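Local coordinates for protein ornithine carbamoyltransferase (Giardia intestinalis, PDB 3GRF) that probably interconverts ornithine plus carbamoyl phosphate and citrulline plus phosphate, as an ornithine carbamoyltransferase of the arginine degradation pathway, at residues Glu210-Ile213 with Ala214-Thr218. Sequence-based numbering, arbitrary orientation.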
ATOM      1  N   GLU A 210     -18.085  11.033  34.866  1.00 27.88           N
ATOM      2  CA  GLU A 210     -19.090  11.667  35.713  1.00 30.25           C
ATOM      3  C   GLU A 210     -19.047  13.196  35.527  1.00 37.15           C
ATOM      4  O   GLU A 210     -20.078  13.862  35.505  1.00 43.12           O
ATOM      5  CB  GLU A 210     -18.957  11.169  37.152  1.00 31.49           C
ATOM      6  CG  GLU A 210     -19.278   9.652  37.185  1.00 38.48           C
ATOM      7  CD  GLU A 210     -19.406   9.059  38.577  1.00 46.91           C
ATOM      8  OE1 GLU A 210     -18.612   9.420  39.477  1.00 48.18           O
ATOM      9  OE2 GLU A 210     -20.295   8.196  38.758  1.00 44.74           O
ATOM     10  N   GLU A 211     -17.855  13.724  35.282  1.00 38.30           N
ATOM     11  CA  GLU A 211     -17.692  15.098  34.841  1.00 41.33           C
ATOM     12  C   GLU A 211     -18.276  15.428  33.470  1.00 43.08           C
ATOM     13  O   GLU A 211     -18.811  16.536  33.295  1.00 34.86           O
ATOM     14  CB  GLU A 211     -16.226  15.497  34.857  1.00 48.45           C
ATOM     15  CG  GLU A 211     -15.994  16.919  34.369  1.00 59.81           C
ATOM     16  CD  GLU A 211     -14.537  17.234  34.166  1.00 71.69           C
ATOM     17  OE1 GLU A 211     -14.254  18.294  33.555  1.00 77.72           O
ATOM     18  OE2 GLU A 211     -13.679  16.420  34.607  1.00 77.90           O
ATOM     19  N   ILE A 212     -18.170  14.537  32.475  1.00 36.90           N
ATOM     20  CA  ILE A 212     -18.761  14.934  31.200  1.00 37.42           C
ATOM     21  C   ILE A 212     -20.272  14.919  31.310  1.00 30.54           C
ATOM     22  O   ILE A 212     -20.941  15.777  30.750  1.00 32.05           O
ATOM     23  CB  ILE A 212     -18.227  14.212  29.907  1.00 37.40           C
ATOM     24  CG1 ILE A 212     -19.210  13.170  29.405  1.00 32.77           C
ATOM     25  CG2 ILE A 212     -16.811  13.624  30.070  1.00 48.54           C
ATOM     26  CD1 ILE A 212     -20.293  13.731  28.681  1.00 29.63           C
ATOM     27  N   ILE A 213     -20.837  13.948  32.019  1.00 29.85           N
ATOM     28  CA  ILE A 213     -22.318  13.959  32.184  1.00 35.43           C
ATOM     29  C   ILE A 213     -22.799  15.175  32.966  1.00 43.64           C
ATOM     30  O   ILE A 213     -23.830  15.769  32.604  1.00 29.41           O
ATOM     31  CB  ILE A 213     -22.871  12.713  32.867  1.00 44.49           C
ATOM     32  CG1 ILE A 213     -24.188  13.037  33.581  1.00 47.34           C
ATOM     33  CG2 ILE A 213     -21.935  12.223  33.870  1.00 53.96           C
ATOM     34  CD1 ILE A 213     -24.523  12.098  34.667  1.00 44.65           C
ATOM     35  N   ALA A 214     -22.048  15.535  34.020  1.00 34.92           N
ATOM     36  CA  ALA A 214     -22.301  16.759  34.794  1.00 40.19           C
ATOM     37  C   ALA A 214     -22.227  18.006  33.920  1.00 40.10           C
ATOM     38  O   ALA A 214     -23.105  18.852  33.991  1.00 34.95           O
ATOM     39  CB  ALA A 214     -21.331  16.885  35.956  1.00 33.68           C
ATOM     40  N   LYS A 215     -21.175  18.109  33.111  1.00 42.18           N
ATOM     41  CA  LYS A 215     -20.887  19.338  32.380  1.00 40.64           C
ATOM     42  C   LYS A 215     -21.898  19.554  31.274  1.00 43.76           C
ATOM     43  O   LYS A 215     -22.297  20.694  31.010  1.00 43.33           O
ATOM     44  CB  LYS A 215     -19.479  19.327  31.788  1.00 49.20           C
ATOM     45  CG  LYS A 215     -19.245  20.390  30.703  1.00 57.44           C
ATOM     46  CD  LYS A 215     -17.808  20.429  30.203  1.00 64.92           C
ATOM     47  CE  LYS A 215     -17.382  19.100  29.614  1.00 68.13           C
ATOM     48  NZ  LYS A 215     -15.942  19.086  29.216  1.00 76.86           N
ATOM     49  N   HIS A 216     -22.296  18.473  30.611  1.00 35.42           N
ATOM     50  CA  HIS A 216     -23.293  18.589  29.548  1.00 39.95           C
ATOM     51  C   HIS A 216     -24.698  18.249  29.974  1.00 40.38           C
ATOM     52  O   HIS A 216     -25.608  18.333  29.142  1.00 42.26           O
ATOM     53  CB  HIS A 216     -22.924  17.747  28.338  1.00 38.87           C
ATOM     54  CG  HIS A 216     -21.590  18.081  27.770  1.00 36.94           C
ATOM     55  ND1 HIS A 216     -20.448  17.405  28.126  1.00 31.87           N
ATOM     56  CD2 HIS A 216     -21.211  19.037  26.895  1.00 40.17           C
ATOM     57  CE1 HIS A 216     -19.425  17.899  27.461  1.00 38.37           C
ATOM     58  NE2 HIS A 216     -19.859  18.895  26.711  1.00 41.77           N
ATOM     59  N   GLY A 217     -24.895  17.860  31.242  1.00 33.58           N
ATOM     60  CA  GLY A 217     -26.223  17.400  31.680  1.00 38.30           C
ATOM     61  C   GLY A 217     -26.811  16.382  30.704  1.00 43.10           C
ATOM     62  O   GLY A 217     -27.934  16.551  30.161  1.00 31.64           O
ATOM     63  N   THR A 218     -26.030  15.336  30.447  1.00 35.65           N
ATOM     64  CA  THR A 218     -26.378  14.357  29.417  1.00 38.08           C
ATOM     65  C   THR A 218     -27.476  13.407  29.925  1.00 42.82           C
ATOM     66  O   THR A 218     -28.276  12.864  29.141  1.00 40.68           O
ATOM     67  CB  THR A 218     -25.140  13.574  28.943  1.00 38.34           C
ATOM     68  OG1 THR A 218     -24.716  12.652  29.950  1.00 37.88           O
ATOM     69  CG2 THR A 218     -23.968  14.514  28.587  1.00 39.39           C
TER
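Ile212 O is gripped twice by His216. The backbone N of His216 lies 3.0 Å from Ile212 O, and this is the regular helical bond. The imidazole adds a second, from His216 ND1 to Ile212 O at 3.1 Å. The two donors reach the oxygen from opposite faces of the carbonyl plane. The ring can fold back along the helix because CG sits beside its own backbone N, chi1 -57°. Ile212 O lies at the ring edge, a little out of its plane, and Lys215 CG rests over one face. The tight side is built round Ile212. Ile212 CD1 meets His216 ND1 at 3.7 Å and Thr218 CG2 at 3.8 Å, the latter with the two side chains crossing at about a right angle. Ile212 is buried and also packs on Ala183 and Leu184 of helix 173-185. This is the C-terminal end of helix 203-216, in the beta-alpha-beta unit that leads from strand 188-192 to strand 221-225 in the Asp/Orn-binding domain. Gly217 leaves the helix with positive phi (48°). Thr218 N then turns back to Ile213 O, 3.1 Å away, in the carbonyl plane and on a lone pair. Thr218 OG1 lies 3.5 Å from Ile213 CB, but its hydrogen bonds go to Ala183 O and to Gly220 N, just before strand 221-225. The outer side is looser. Glu210, Glu211, Ala214 and Lys215 are exposed there, and backbone bonds do the joining, such as Lys215 N to Glu211 O at 2.8 Å. Glu211 OE1 and Lys215 NZ, of opposite charge, are not in contact.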